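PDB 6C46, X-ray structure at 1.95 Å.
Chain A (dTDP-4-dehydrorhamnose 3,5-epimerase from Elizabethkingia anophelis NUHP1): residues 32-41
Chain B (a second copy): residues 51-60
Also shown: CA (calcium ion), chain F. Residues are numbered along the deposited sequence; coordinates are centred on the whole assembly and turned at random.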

ATOM      1  N   GLY A  32      14.747  12.505  -6.192  1.00 54.15           N
ATOM      2  CA  GLY A  32      13.637  12.417  -5.257  1.00 41.98           C
ATOM      3  C   GLY A  32      14.010  11.685  -3.981  1.00 42.34           C
ATOM      4  O   GLY A  32      14.985  12.044  -3.315  1.00 49.47           O
ATOM      5  N   TYR A  33      13.249  10.645  -3.636  1.00 27.24           N
ATOM      6  CA  TYR A  33      13.538   9.847  -2.448  1.00 21.95           C
ATOM      7  C   TYR A  33      13.023   8.428  -2.658  1.00 25.64           C
ATOM      8  O   TYR A  33      12.254   8.149  -3.581  1.00 22.01           O
ATOM      9  CB  TYR A  33      12.928  10.457  -1.172  1.00 23.11           C
ATOM     10  CG  TYR A  33      11.401  10.507  -1.093  1.00 24.64           C
ATOM     11  CD1 TYR A  33      10.649   9.341  -0.987  1.00 29.38           C
ATOM     12  CD2 TYR A  33      10.722  11.721  -1.033  1.00 28.20           C
ATOM     13  CE1 TYR A  33       9.265   9.375  -0.902  1.00 29.82           C
ATOM     14  CE2 TYR A  33       9.319  11.762  -0.924  1.00 26.09           C
ATOM     15  CZ  TYR A  33       8.606  10.589  -0.857  1.00 31.50           C
ATOM     16  OH  TYR A  33       7.225  10.594  -0.774  1.00 34.53           O
ATOM     17  N   PHE A  34      13.444   7.531  -1.775  1.00 23.14           N
ATOM     18  CA  PHE A  34      12.909   6.180  -1.766  1.00 20.59           C
ATOM     19  C   PHE A  34      12.951   5.662  -0.344  1.00 22.48           C
ATOM     20  O   PHE A  34      13.806   6.075   0.443  1.00 22.26           O
ATOM     21  CB  PHE A  34      13.714   5.249  -2.678  1.00 26.03           C
ATOM     22  N   TYR A  35      12.033   4.746  -0.024  1.00 17.41           N
ATOM     23  CA  TYR A  35      12.080   4.065   1.261  1.00 18.94           C
ATOM     24  C   TYR A  35      11.312   2.759   1.181  1.00 25.14           C
ATOM     25  O   TYR A  35      10.424   2.583   0.334  1.00 21.72           O
ATOM     26  CB  TYR A  35      11.541   4.918   2.424  1.00 16.33           C
ATOM     27  CG  TYR A  35      10.079   5.336   2.388  1.00 19.22           C
ATOM     28  CD1 TYR A  35       9.144   4.693   3.192  1.00 14.31           C
ATOM     29  CD2 TYR A  35       9.651   6.436   1.626  1.00 19.54           C
ATOM     30  CE1 TYR A  35       7.801   5.102   3.216  1.00 21.79           C
ATOM     31  CE2 TYR A  35       8.302   6.856   1.647  1.00 14.93           C
ATOM     32  CZ  TYR A  35       7.394   6.173   2.430  1.00 17.28           C
ATOM     33  OH  TYR A  35       6.077   6.573   2.466  1.00 19.63           O
ATOM     34  N   GLU A  36      11.713   1.835   2.050  1.00 18.94           N
ATOM     35  CA  GLU A  36      10.996   0.589   2.273  1.00 17.88           C
ATOM     36  C   GLU A  36       9.885   0.883   3.269  1.00 17.11           C
ATOM     37  O   GLU A  36      10.144   1.136   4.444  1.00 16.58           O
ATOM     38  CB  GLU A  36      11.938  -0.498   2.794  1.00 20.21           C
ATOM     39  CG  GLU A  36      11.244  -1.861   3.006  1.00 20.23           C
ATOM     40  CD  GLU A  36      12.176  -2.908   3.602  1.00 27.74           C
ATOM     41  OE1 GLU A  36      12.636  -2.730   4.752  1.00 23.10           O
ATOM     42  OE2 GLU A  36      12.447  -3.906   2.905  1.00 24.27           O
ATOM     43  N   LYS A  37       8.646   0.889   2.798  1.00 13.77           N
ATOM     44  CA  LYS A  37       7.546   1.235   3.679  1.00 11.61           C
ATOM     45  C   LYS A  37       7.261   0.122   4.673  1.00 17.26           C
ATOM     46  O   LYS A  37       7.015   0.389   5.847  1.00 16.15           O
ATOM     47  CB  LYS A  37       6.299   1.517   2.842  1.00 17.01           C
ATOM     48  CG  LYS A  37       5.096   1.921   3.659  1.00 14.22           C
ATOM     49  CD  LYS A  37       4.033   2.566   2.713  1.00 23.57           C
ATOM     50  CE  LYS A  37       2.719   2.835   3.464  1.00 28.85           C
ATOM     51  NZ  LYS A  37       1.745   3.650   2.655  1.00 29.61           N
ATOM     52  N   TYR A  38       7.281  -1.132   4.223  1.00 13.48           N
ATOM     53  CA  TYR A  38       6.916  -2.226   5.113  1.00 17.48           C
ATOM     54  C   TYR A  38       7.656  -3.467   4.656  1.00 17.53           C
ATOM     55  O   TYR A  38       7.880  -3.663   3.459  1.00 15.76           O
ATOM     56  CB  TYR A  38       5.393  -2.491   5.111  1.00 16.72           C
ATOM     57  CG  TYR A  38       5.030  -3.694   5.958  1.00 15.77           C
ATOM     58  CD1 TYR A  38       5.109  -3.631   7.345  1.00 15.98           C
ATOM     59  CD2 TYR A  38       4.658  -4.901   5.368  1.00 18.68           C
ATOM     60  CE1 TYR A  38       4.806  -4.722   8.130  1.00 18.27           C
ATOM     61  CE2 TYR A  38       4.350  -6.021   6.159  1.00 13.76           C
ATOM     62  CZ  TYR A  38       4.427  -5.906   7.541  1.00 14.97           C
ATOM     63  OH  TYR A  38       4.139  -6.974   8.364  1.00 14.47           O
ATOM     64  N   ASN A  39       8.005  -4.317   5.619  1.00 14.68           N
ATOM     65  CA  ASN A  39       8.713  -5.559   5.319  1.00 13.60           C
ATOM     66  C   ASN A  39       8.228  -6.592   6.330  1.00 17.56           C
ATOM     67  O   ASN A  39       8.439  -6.419   7.524  1.00 11.69           O
ATOM     68  CB  ASN A  39      10.242  -5.348   5.392  1.00 14.61           C
ATOM     69  CG  ASN A  39      11.027  -6.626   5.132  1.00 16.60           C
ATOM     70  OD1 ASN A  39      10.744  -7.656   5.743  1.00 17.61           O
ATOM     71  ND2 ASN A  39      12.027  -6.570   4.219  1.00 16.97           N
ATOM     72  N   GLU A  40       7.574  -7.649   5.856  1.00 15.47           N
ATOM     73  CA  GLU A  40       6.947  -8.599   6.767  1.00 15.88           C
ATOM     74  C   GLU A  40       7.978  -9.316   7.637  1.00 14.30           C
ATOM     75  O   GLU A  40       7.747  -9.532   8.830  1.00 14.93           O
ATOM     76  CB  GLU A  40       6.121  -9.603   5.959  1.00 14.63           C
ATOM     77  CG  GLU A  40       5.532 -10.713   6.837  1.00 17.86           C
ATOM     78  CD  GLU A  40       4.594 -11.617   6.060  1.00 22.42           C
ATOM     79  OE1 GLU A  40       3.955 -11.136   5.084  1.00 18.37           O
ATOM     80  OE2 GLU A  40       4.445 -12.786   6.464  1.00 18.59           O
ATOM     81  N   LYS A  41       9.103  -9.721   7.043  1.00 13.33           N
ATOM     82  CA  LYS A  41      10.120 -10.457   7.777  1.00 19.72           C
ATOM     83  C   LYS A  41      10.677  -9.611   8.908  1.00 19.21           C
ATOM     84  O   LYS A  41      10.798 -10.078  10.050  1.00 17.12           O
ATOM     85  CB  LYS A  41      11.237 -10.892   6.830  1.00 17.84           C
ATOM     86  CG  LYS A  41      12.368 -11.652   7.497  1.00 19.39           C
ATOM     87  CD  LYS A  41      13.463 -12.057   6.493  1.00 27.71           C
ATOM     88  CE  LYS A  41      12.943 -13.108   5.508  1.00 41.76           C
ATOM     89  NZ  LYS A  41      13.945 -13.523   4.466  1.00 51.33           N
TER
ATOM     90  N   GLY B  51      -0.423 -14.807  -3.933  1.00 15.01           N
ATOM     91  CA  GLY B  51      -0.932 -13.474  -3.648  1.00 14.98           C
ATOM     92  C   GLY B  51      -0.380 -12.866  -2.375  1.00 21.62           C
ATOM     93  O   GLY B  51      -0.861 -11.801  -1.956  1.00 14.34           O
ATOM     94  N   HIS B  52       0.615 -13.499  -1.746  1.00 16.85           N
ATOM     95  CA  HIS B  52       1.185 -13.049  -0.462  1.00 16.35           C
ATOM     96  C   HIS B  52       2.331 -12.100  -0.765  1.00 16.24           C
ATOM     97  O   HIS B  52       3.431 -12.527  -1.140  1.00 14.45           O
ATOM     98  CB  HIS B  52       1.633 -14.261   0.355  1.00 16.48           C
ATOM     99  CG  HIS B  52       2.198 -13.930   1.706  1.00 21.19           C
ATOM    100  ND1 HIS B  52       2.575 -14.911   2.595  1.00 19.66           N
ATOM    101  CD2 HIS B  52       2.479 -12.747   2.309  1.00 14.54           C
ATOM    102  CE1 HIS B  52       3.012 -14.351   3.713  1.00 26.62           C
ATOM    103  NE2 HIS B  52       2.970 -13.039   3.570  1.00 15.57           N
ATOM    104  N   PHE B  53       2.084 -10.802  -0.615  1.00 12.65           N
ATOM    105  CA  PHE B  53       3.146  -9.812  -0.764  1.00 13.47           C
ATOM    106  C   PHE B  53       3.794  -9.543   0.585  1.00 15.07           C
ATOM    107  O   PHE B  53       3.101  -9.490   1.606  1.00 16.25           O
ATOM    108  CB  PHE B  53       2.578  -8.532  -1.370  1.00 13.09           C
ATOM    109  CG  PHE B  53       2.173  -8.723  -2.803  1.00 15.28           C
ATOM    110  CD1 PHE B  53       0.894  -9.147  -3.129  1.00 16.18           C
ATOM    111  CD2 PHE B  53       3.107  -8.572  -3.820  1.00 13.92           C
ATOM    112  CE1 PHE B  53       0.526  -9.392  -4.457  1.00 16.57           C
ATOM    113  CE2 PHE B  53       2.751  -8.823  -5.155  1.00 14.05           C
ATOM    114  CZ  PHE B  53       1.459  -9.219  -5.466  1.00 14.71           C
ATOM    115  N   VAL B  54       5.123  -9.378   0.580  1.00 12.76           N
ATOM    116  CA  VAL B  54       5.923  -9.337   1.807  1.00 14.51           C
ATOM    117  C   VAL B  54       6.668  -8.026   1.997  1.00 13.78           C
ATOM    118  O   VAL B  54       7.214  -7.793   3.098  1.00 16.99           O
ATOM    119  CB  VAL B  54       6.938 -10.500   1.866  1.00 15.80           C
ATOM    120  CG1 VAL B  54       6.216 -11.864   1.939  1.00 17.78           C
ATOM    121  CG2 VAL B  54       7.882 -10.415   0.680  1.00 18.47           C
ATOM    122  N   GLN B  55       6.683  -7.149   1.000  1.00 15.16           N
ATOM    123  CA  GLN B  55       7.483  -5.934   1.076  1.00 15.18           C
ATOM    124  C   GLN B  55       6.754  -4.862   0.281  1.00 18.59           C
ATOM    125  O   GLN B  55       6.241  -5.137  -0.797  1.00 20.42           O
ATOM    126  CB  GLN B  55       8.893  -6.166   0.508  1.00 20.76           C
ATOM    127  CG  GLN B  55       9.731  -4.927   0.429  1.00 31.95           C
ATOM    128  CD  GLN B  55      10.989  -5.121  -0.382  1.00 38.81           C
ATOM    129  OE1 GLN B  55      10.933  -5.332  -1.591  1.00 33.73           O
ATOM    130  NE2 GLN B  55      12.132  -5.002   0.268  1.00 42.08           N
ATOM    131  N   ASP B  56       6.675  -3.661   0.828  1.00 15.58           N
ATOM    132  CA  ASP B  56       6.089  -2.522   0.139  1.00 17.59           C
ATOM    133  C   ASP B  56       7.147  -1.436   0.082  1.00 18.25           C
ATOM    134  O   ASP B  56       7.777  -1.129   1.102  1.00 19.59           O
ATOM    135  CB  ASP B  56       4.839  -1.971   0.848  1.00 21.47           C
ATOM    136  CG  ASP B  56       3.732  -2.997   0.999  1.00 50.46           C
ATOM    137  OD1 ASP B  56       3.648  -3.935   0.177  1.00 62.00           O
ATOM    138  OD2 ASP B  56       2.930  -2.857   1.947  1.00 63.49           O
ATOM    139  N   ASN B  57       7.310  -0.840  -1.097  1.00 16.53           N
ATOM    140  CA  ASN B  57       8.338   0.157  -1.353  1.00 18.35           C
ATOM    141  C   ASN B  57       7.696   1.383  -1.970  1.00 19.34           C
ATOM    142  O   ASN B  57       6.726   1.271  -2.728  1.00 21.98           O
ATOM    143  CB  ASN B  57       9.397  -0.388  -2.312  1.00 22.01           C
ATOM    144  CG  ASN B  57       9.942  -1.717  -1.848  1.00 25.74           C
ATOM    145  OD1 ASN B  57      10.795  -1.763  -0.972  1.00 24.85           O
ATOM    146  ND2 ASN B  57       9.428  -2.805  -2.413  1.00 30.40           N
ATOM    147  N   ILE B  58       8.260   2.542  -1.658  1.00 15.35           N
ATOM    148  CA  ILE B  58       7.774   3.828  -2.144  1.00 15.62           C
ATOM    149  C   ILE B  58       8.953   4.588  -2.735  1.00 21.40           C
ATOM    150  O   ILE B  58      10.047   4.598  -2.157  1.00 19.53           O
ATOM    151  CB  ILE B  58       7.135   4.647  -1.004  1.00 21.81           C
ATOM    152  CG1 ILE B  58       5.946   3.891  -0.388  1.00 18.95           C
ATOM    153  CG2 ILE B  58       6.750   6.048  -1.483  1.00 18.34           C
ATOM    154  CD1 ILE B  58       4.720   3.789  -1.287  1.00 21.77           C
ATOM    155  N   SER B  59       8.735   5.233  -3.883  1.00 17.64           N
ATOM    156  CA  SER B  59       9.705   6.186  -4.386  1.00 23.71           C
ATOM    157  C   SER B  59       8.975   7.411  -4.914  1.00 23.01           C
ATOM    158  O   SER B  59       7.836   7.331  -5.384  1.00 21.60           O
ATOM    159  CB  SER B  59      10.601   5.583  -5.479  1.00 26.66           C
ATOM    160  OG  SER B  59       9.857   5.280  -6.631  1.00 23.90           O
ATOM    161  N   LYS B  60       9.637   8.550  -4.802  1.00 17.88           N
ATOM    162  CA  LYS B  60       9.162   9.783  -5.408  1.00 22.09           C
ATOM    163  C   LYS B  60      10.239  10.298  -6.347  1.00 25.36           C
ATOM    164  O   LYS B  60      11.401  10.432  -5.940  1.00 22.58           O
ATOM    165  CB  LYS B  60       8.836  10.852  -4.366  1.00 25.14           C
ATOM    166  CG  LYS B  60       8.504  12.191  -5.030  1.00 28.91           C
ATOM    167  CD  LYS B  60       7.841  13.187  -4.082  1.00 38.96           C
ATOM    168  CE  LYS B  60       7.736  14.562  -4.755  1.00 45.83           C
ATOM    169  NZ  LYS B  60       7.161  15.620  -3.879  1.00 51.51           N
TER
HETATM  170 CA    CA F 200       4.670 -14.370   8.097  1.00 18.75          CA
HETATM  171  O   HOH W   1       2.260  -8.972   4.336  1.00 18.73           O
HETATM  172  O   HOH W   2       5.293 -16.227   9.471  1.00 20.48           O
HETATM  173  O   HOH W   3       6.598 -15.078   6.872  1.00 22.32           O
HETATM  174  O   HOH W   4       2.410 -14.698   8.999  1.00 24.08           O

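The two stretches pair as antiparallel strands from the two copies of the epimerase, forming an intermolecular β-ladder that is interrupted by one bulge and closed by a carboxylate–imidazole contact beside a calcium ion. Tyr A33 and Lys B60 form a reciprocal backbone pair, with Tyr A33 N to Lys B60 O at 3.0 Å and Lys B60 N to Tyr A33 O at 2.9 Å; Tyr A35 and Ile B58 repeat it, Tyr A35 N to Ile B58 O and Ile B58 N to Tyr A35 O, each 2.9 Å. The register then slips by one residue. At this bulge Asp B56 O accepts from Tyr A38 N (3.2 Å) and, weakly, from Lys A37 N (2.8 Å), while Asp B56 N donates to Tyr A38 O (2.9 Å). Beyond the last bridge, Glu A40 N, at the start of the helix, donates to Val B54 O (2.8 Å).

On the face carrying the tyrosines, chi1 near +60° in Tyr A33 and Tyr A35 brings their rings against the partner strand. Lys B60 CB lies 3.6 Å from the centroid of the Tyr A33 ring, and Ile B58 CB sits over the Tyr A35 ring. Branched and apolar, Ile B58 also places CG2 3.6 Å from Tyr A35 CE2, and it buries more area in this contact than any other residue, 104 Å² of the 786 Å² buried between the stretches, both sides summed. The other face is more polar: Glu A36 OE2 accepts from Gln B55 NE2 (2.9 Å) and Asn A39 ND2 (3.0 Å), so the extended glutamate links both amides.

At Gly A32, a CB would clash with Lys B60 O, and the backbone angles themselves call for glycine. At the far end, Glu A40 reaches out in an extended conformation: OE1 accepts from His B52 NE2 at 2.6 Å, near the imidazole plane, while OE2 binds calcium at 2.3 Å. One carboxylate thus joins the loop residue His B52 to the metal site.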